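Local coordinates for protein glycerol trinitrate reductase (Agrobacterium tumefaciens, PDB 5EPD) that probably reduces xenobiotics such as glycerol trinitrate as an FMN-dependent oxidoreductase of the Old Yellow Enzyme family, at residues D272-E286 with Y300-N314. Numbering follows the deposited sequence.
Sequences DKLDALGIAYIHVVE and YGSLRRRFSRTYIAN
Strands 281-284 and 310-313 run parallel with their axes 4.7 Å apart, bridged from Tyr281-Thr310 to Val284-Ala313, as consecutive sixth and seventh strands of the TIM barrel of this Old Yellow Enzyme family member. The backbone ladder alternates between the two strands, its straightest N-H...O angle being that of Ile312 N to Ile282 O (2.8 Å, 179°). In a closed barrel each strand has two faces to fill, and this pair illustrates the division of labour. On the inner face, Ile312 spreads its two branches over neighbouring rings: CD1 lies over the Tyr281 ring, offset toward the rim, while CG2 sits centrally over His283, 3.9 Å from the ring centroid. Tyr281 OH and His283 ND1 both hydrogen-bond to Glu194 OE2 in strand 193-196. On the outer face, the strands meet the helices. Ile282 CG2 makes a CH-pi contact over one face of the Phe307 ring, 3.9 Å from its centroid, and Ile279 CG1 meets that ring at its edge. Phe307, the first residue past helix 300-306, has CG anti to the backbone N (chi1 -165°), which lays its ring against Ile282. A salt bridge joins the C-terminal parts of helices 263-276 and 300-306, Arg306 NH1 donating to Asp272 OD1 in the guanidinium plane, at 3.1 Å and 168°. Past the strand ends, Glu286 CG covers the Tyr300 ring while its OE2 accepts from Tyr311 OH. Asp275 OD1 is gripped twice by Ser308, its syn lone pair taking OG at 2.9 Å and the backbone N arriving from above the carboxylate plane.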
loop_
_atom_site.group_PDB
_atom_site.type_symbol
_atom_site.label_atom_id
_atom_site.label_comp_id
_atom_site.label_asym_id
_atom_site.label_seq_id
_atom_site.Cartn_x
_atom_site.Cartn_y
_atom_site.Cartn_z
ATOM N N ASP A 272 5.482 12.019 14.427
ATOM C CA ASP A 272 5.322 13.416 14.880
ATOM C C ASP A 272 5.084 14.350 13.693
ATOM O O ASP A 272 4.156 15.153 13.672
ATOM C CB ASP A 272 6.581 13.912 15.617
ATOM C CG ASP A 272 6.724 13.336 17.014
ATOM O OD1 ASP A 272 5.687 12.982 17.635
ATOM O OD2 ASP A 272 7.893 13.244 17.482
ATOM N N LYS A 273 5.965 14.252 12.712
ATOM C CA LYS A 273 5.866 15.079 11.524
ATOM C C LYS A 273 4.620 14.779 10.670
ATOM O O LYS A 273 4.014 15.693 10.090
ATOM C CB LYS A 273 7.140 14.907 10.712
ATOM C CG LYS A 273 8.323 15.604 11.364
ATOM C CD LYS A 273 8.268 17.100 11.065
ATOM C CE LYS A 273 9.487 17.844 11.580
ATOM N NZ LYS A 273 9.221 18.536 12.870
ATOM N N LEU A 274 4.244 13.504 10.588
ATOM C CA LEU A 274 3.033 13.133 9.855
ATOM C C LEU A 274 1.833 13.726 10.544
ATOM O O LEU A 274 0.977 14.297 9.879
ATOM C CB LEU A 274 2.862 11.617 9.741
ATOM C CG LEU A 274 3.809 10.947 8.760
ATOM C CD1 LEU A 274 3.834 9.445 9.048
ATOM C CD2 LEU A 274 3.410 11.261 7.320
ATOM N N ASP A 275 1.773 13.609 11.869
ATOM C CA ASP A 275 0.662 14.185 12.611
ATOM C C ASP A 275 0.562 15.692 12.384
ATOM O O ASP A 275 -0.539 16.243 12.253
ATOM C CB ASP A 275 0.798 13.915 14.097
ATOM C CG ASP A 275 -0.468 14.252 14.861
ATOM O OD1 ASP A 275 -1.569 13.847 14.425
ATOM O OD2 ASP A 275 -0.371 14.931 15.896
ATOM N N ALA A 276 1.715 16.345 12.320
ATOM C CA ALA A 276 1.776 17.780 12.087
ATOM C C ALA A 276 1.166 18.171 10.748
ATOM O O ALA A 276 0.570 19.245 10.646
ATOM C CB ALA A 276 3.218 18.283 12.176
ATOM N N LEU A 277 1.321 17.319 9.726
ATOM C CA LEU A 277 0.719 17.572 8.400
ATOM C C LEU A 277 -0.810 17.405 8.386
ATOM O O LEU A 277 -1.462 17.782 7.408
ATOM C CB LEU A 277 1.342 16.661 7.338
ATOM C CG LEU A 277 2.763 17.005 6.906
ATOM C CD1 LEU A 277 3.453 15.850 6.178
ATOM C CD2 LEU A 277 2.718 18.245 6.032
ATOM N N GLY A 278 -1.376 16.829 9.447
ATOM C CA GLY A 278 -2.837 16.731 9.598
ATOM C C GLY A 278 -3.494 15.605 8.816
ATOM O O GLY A 278 -4.711 15.575 8.668
ATOM N N ILE A 279 -2.696 14.655 8.337
ATOM C CA ILE A 279 -3.224 13.609 7.456
ATOM C C ILE A 279 -4.235 12.725 8.173
ATOM O O ILE A 279 -4.177 12.522 9.399
ATOM C CB ILE A 279 -2.134 12.735 6.784
ATOM C CG1 ILE A 279 -1.181 12.151 7.812
ATOM C CG2 ILE A 279 -1.369 13.527 5.723
ATOM C CD1 ILE A 279 -0.356 11.025 7.251
ATOM N N ALA A 280 -5.165 12.214 7.371
ATOM C CA ALA A 280 -6.268 11.374 7.841
ATOM C C ALA A 280 -5.829 10.117 8.625
ATOM O O ALA A 280 -6.476 9.758 9.601
ATOM C CB ALA A 280 -7.144 10.964 6.663
ATOM N N TYR A 281 -4.758 9.439 8.205
ATOM C CA TYR A 281 -4.388 8.199 8.881
ATOM C C TYR A 281 -2.980 7.698 8.621
ATOM O O TYR A 281 -2.388 7.966 7.577
ATOM C CB TYR A 281 -5.386 7.084 8.521
ATOM C CG TYR A 281 -5.227 6.457 7.146
ATOM C CD1 TYR A 281 -4.229 5.525 6.893
ATOM C CD2 TYR A 281 -6.113 6.764 6.113
ATOM C CE1 TYR A 281 -4.105 4.928 5.641
ATOM C CE2 TYR A 281 -6.013 6.158 4.861
ATOM C CZ TYR A 281 -5.007 5.242 4.630
ATOM O OH TYR A 281 -4.889 4.648 3.398
ATOM N N ILE A 282 -2.470 6.943 9.595
ATOM C CA ILE A 282 -1.301 6.109 9.390
ATOM C C ILE A 282 -1.738 4.644 9.414
ATOM O O ILE A 282 -2.669 4.257 10.121
ATOM C CB ILE A 282 -0.156 6.372 10.413
ATOM C CG1 ILE A 282 -0.628 6.183 11.865
ATOM C CG2 ILE A 282 0.437 7.768 10.201
ATOM C CD1 ILE A 282 0.485 6.292 12.882
ATOM N N HIS A 283 -1.047 3.847 8.609
ATOM C CA HIS A 283 -1.316 2.420 8.449
ATOM C C HIS A 283 -0.006 1.696 8.803
ATOM O O HIS A 283 0.994 1.772 8.073
ATOM C CB HIS A 283 -1.740 2.166 6.991
ATOM C CG HIS A 283 -2.137 0.756 6.689
ATOM N ND1 HIS A 283 -2.806 0.419 5.531
ATOM C CD2 HIS A 283 -1.978 -0.399 7.383
ATOM C CE1 HIS A 283 -3.041 -0.882 5.522
ATOM N NE2 HIS A 283 -2.546 -1.403 6.633
ATOM N N VAL A 284 -0.007 0.994 9.920
ATOM C CA VAL A 284 1.236 0.475 10.454
ATOM C C VAL A 284 1.250 -1.047 10.358
ATOM O O VAL A 284 0.364 -1.727 10.903
ATOM C CB VAL A 284 1.487 0.955 11.917
ATOM C CG1 VAL A 284 2.825 0.433 12.444
ATOM C CG2 VAL A 284 1.438 2.487 11.992
ATOM N N VAL A 285 2.262 -1.548 9.643
ATOM C CA VAL A 285 2.572 -2.959 9.564
ATOM C C VAL A 285 3.384 -3.258 10.839
ATOM O O VAL A 285 4.508 -2.752 10.988
ATOM C CB VAL A 285 3.411 -3.256 8.303
ATOM C CG1 VAL A 285 3.819 -4.714 8.277
ATOM C CG2 VAL A 285 2.650 -2.869 7.028
ATOM N N GLU A 286 2.819 -4.045 11.761
ATOM C CA GLU A 286 3.359 -4.110 13.119
ATOM C C GLU A 286 4.440 -5.164 13.269
ATOM O O GLU A 286 4.277 -6.269 12.806
ATOM C CB GLU A 286 2.238 -4.294 14.147
ATOM C CG GLU A 286 1.408 -3.031 14.358
ATOM C CD GLU A 286 0.308 -3.187 15.410
ATOM O OE1 GLU A 286 0.143 -4.312 15.935
ATOM O OE2 GLU A 286 -0.403 -2.186 15.713
ATOM N N TYR A 300 4.762 0.453 19.574
ATOM C CA TYR A 300 3.763 1.018 18.676
ATOM C C TYR A 300 2.872 2.025 19.394
ATOM O O TYR A 300 2.295 2.918 18.760
ATOM C CB TYR A 300 2.924 -0.099 18.022
ATOM C CG TYR A 300 3.750 -1.017 17.129
ATOM C CD1 TYR A 300 4.053 -0.674 15.801
ATOM C CD2 TYR A 300 4.242 -2.217 17.622
ATOM C CE1 TYR A 300 4.836 -1.496 15.006
ATOM C CE2 TYR A 300 5.018 -3.053 16.832
ATOM C CZ TYR A 300 5.311 -2.693 15.533
ATOM O OH TYR A 300 6.085 -3.556 14.791
ATOM N N GLY A 301 2.759 1.877 20.716
ATOM C CA GLY A 301 1.972 2.782 21.550
ATOM C C GLY A 301 2.495 4.206 21.457
ATOM O O GLY A 301 1.706 5.166 21.519
ATOM N N SER A 302 3.822 4.338 21.297
ATOM C CA SER A 302 4.452 5.628 21.055
ATOM C C SER A 302 3.856 6.265 19.813
ATOM O O SER A 302 3.436 7.417 19.861
ATOM C CB SER A 302 5.978 5.474 20.894
ATOM O OG SER A 302 6.621 6.715 20.563
ATOM N N LEU A 303 3.823 5.507 18.712
ATOM C CA LEU A 303 3.342 6.017 17.413
ATOM C C LEU A 303 1.864 6.354 17.473
ATOM O O LEU A 303 1.413 7.416 16.986
ATOM C CB LEU A 303 3.567 4.989 16.285
ATOM C CG LEU A 303 4.992 4.463 16.046
ATOM C CD1 LEU A 303 5.016 3.651 14.769
ATOM C CD2 LEU A 303 6.008 5.594 16.002
ATOM N N ARG A 304 1.122 5.412 18.049
ATOM C CA ARG A 304 -0.288 5.602 18.389
ATOM C C ARG A 304 -0.551 6.885 19.201
ATOM O O ARG A 304 -1.487 7.638 18.902
ATOM C CB ARG A 304 -0.771 4.376 19.168
ATOM C CG ARG A 304 -2.190 4.452 19.673
ATOM C CD ARG A 304 -3.139 4.901 18.581
ATOM N NE ARG A 304 -4.476 4.370 18.777
ATOM C CZ ARG A 304 -5.568 4.841 18.178
ATOM N NH1 ARG A 304 -5.493 5.888 17.357
ATOM N NH2 ARG A 304 -6.751 4.263 18.417
ATOM N N ARG A 305 0.266 7.130 20.224
ATOM C CA ARG A 305 0.142 8.346 21.014
ATOM C C ARG A 305 0.433 9.610 20.193
ATOM O O ARG A 305 -0.284 10.597 20.276
ATOM C CB ARG A 305 1.076 8.274 22.217
ATOM C CG ARG A 305 0.415 7.667 23.433
ATOM C CD ARG A 305 1.359 7.600 24.617
ATOM N NE ARG A 305 1.727 6.212 24.874
ATOM C CZ ARG A 305 2.945 5.687 24.716
ATOM N NH1 ARG A 305 3.130 4.392 24.982
ATOM N NH2 ARG A 305 3.978 6.429 24.311
ATOM N N ARG A 306 1.487 9.563 19.388
ATOM C CA ARG A 306 1.935 10.721 18.620
ATOM C C ARG A 306 0.979 11.114 17.533
ATOM O O ARG A 306 0.939 12.276 17.138
ATOM C CB ARG A 306 3.284 10.433 17.983
ATOM C CG ARG A 306 4.379 10.359 19.007
ATOM C CD ARG A 306 5.654 9.788 18.425
ATOM N NE ARG A 306 6.549 9.405 19.507
ATOM C CZ ARG A 306 7.254 10.263 20.236
ATOM N NH1 ARG A 306 7.202 11.566 19.988
ATOM N NH2 ARG A 306 8.030 9.807 21.197
ATOM N N PHE A 307 0.241 10.147 17.011
ATOM C CA PHE A 307 -0.658 10.424 15.906
ATOM C C PHE A 307 -2.074 10.623 16.464
ATOM O O PHE A 307 -2.611 9.804 17.217
ATOM C CB PHE A 307 -0.582 9.319 14.827
ATOM C CG PHE A 307 -1.208 9.722 13.510
ATOM C CD1 PHE A 307 -0.527 10.578 12.625
ATOM C CD2 PHE A 307 -2.486 9.288 13.171
ATOM C CE1 PHE A 307 -1.113 10.964 11.430
ATOM C CE2 PHE A 307 -3.072 9.688 11.984
ATOM C CZ PHE A 307 -2.391 10.519 11.115
ATOM N N SER A 308 -2.673 11.737 16.080
ATOM C CA SER A 308 -3.901 12.197 16.697
ATOM C C SER A 308 -5.161 11.781 15.904
ATOM O O SER A 308 -6.271 11.976 16.372
ATOM C CB SER A 308 -3.831 13.726 16.838
ATOM O OG SER A 308 -4.145 14.370 15.606
ATOM N N ARG A 309 -4.987 11.246 14.702
ATOM C CA ARG A 309 -6.106 10.763 13.883
ATOM C C ARG A 309 -6.126 9.222 13.851
ATOM O O ARG A 309 -5.623 8.572 14.774
ATOM C CB ARG A 309 -5.974 11.349 12.472
ATOM C CG ARG A 309 -6.785 12.602 12.213
ATOM C CD ARG A 309 -6.112 13.853 12.727
ATOM N NE ARG A 309 -6.861 15.030 12.291
ATOM C CZ ARG A 309 -6.342 16.241 12.063
ATOM N NH1 ARG A 309 -5.038 16.487 12.193
ATOM N NH2 ARG A 309 -7.144 17.224 11.687
ATOM N N THR A 310 -6.683 8.643 12.784
ATOM C CA THR A 310 -6.794 7.180 12.623
ATOM C C THR A 310 -5.475 6.390 12.537
ATOM O O THR A 310 -4.520 6.772 11.838
ATOM C CB THR A 310 -7.617 6.852 11.377
ATOM O OG1 THR A 310 -8.843 7.580 11.448
ATOM C CG2 THR A 310 -7.899 5.344 11.252
ATOM N N TYR A 311 -5.450 5.278 13.267
ATOM C CA TYR A 311 -4.372 4.289 13.185
ATOM C C TYR A 311 -5.022 3.032 12.573
ATOM O O TYR A 311 -6.014 2.505 13.090
ATOM C CB TYR A 311 -3.815 4.038 14.579
ATOM C CG TYR A 311 -2.596 3.140 14.704
ATOM C CD1 TYR A 311 -2.672 1.748 14.502
ATOM C CD2 TYR A 311 -1.372 3.671 15.128
ATOM C CE1 TYR A 311 -1.540 0.934 14.683
ATOM C CE2 TYR A 311 -0.247 2.869 15.316
ATOM C CZ TYR A 311 -0.321 1.511 15.101
ATOM O OH TYR A 311 0.826 0.765 15.305
ATOM N N ILE A 312 -4.508 2.621 11.422
ATOM C CA ILE A 312 -4.878 1.344 10.842
ATOM C C ILE A 312 -3.778 0.344 11.182
ATOM O O ILE A 312 -2.609 0.519 10.779
ATOM C CB ILE A 312 -5.021 1.423 9.314
ATOM C CG1 ILE A 312 -5.978 2.559 8.937
ATOM C CG2 ILE A 312 -5.477 0.073 8.762
ATOM C CD1 ILE A 312 -6.215 2.717 7.448
ATOM N N ALA A 313 -4.145 -0.689 11.935
ATOM C CA ALA A 313 -3.222 -1.756 12.289
ATOM C C ALA A 313 -3.317 -2.967 11.333
ATOM O O ALA A 313 -4.410 -3.378 10.911
ATOM C CB ALA A 313 -3.468 -2.182 13.726
ATOM N N ASN A 314 -2.159 -3.530 10.987
ATOM C CA ASN A 314 -2.109 -4.697 10.130
ATOM C C ASN A 314 -1.385 -5.868 10.807
ATOM O O ASN A 314 -0.170 -5.831 10.947
ATOM C CB ASN A 314 -1.457 -4.314 8.801
ATOM C CG ASN A 314 -1.384 -5.477 7.834
ATOM O OD1 ASN A 314 -0.305 -5.941 7.495
ATOM N ND2 ASN A 314 -2.527 -5.973 7.412
HETATM O O HOH W 1 3.286 13.612 18.043
HETATM O O HOH W 2 -3.110 13.582 12.137
HETATM O O HOH W 3 6.737 -2.724 12.099
#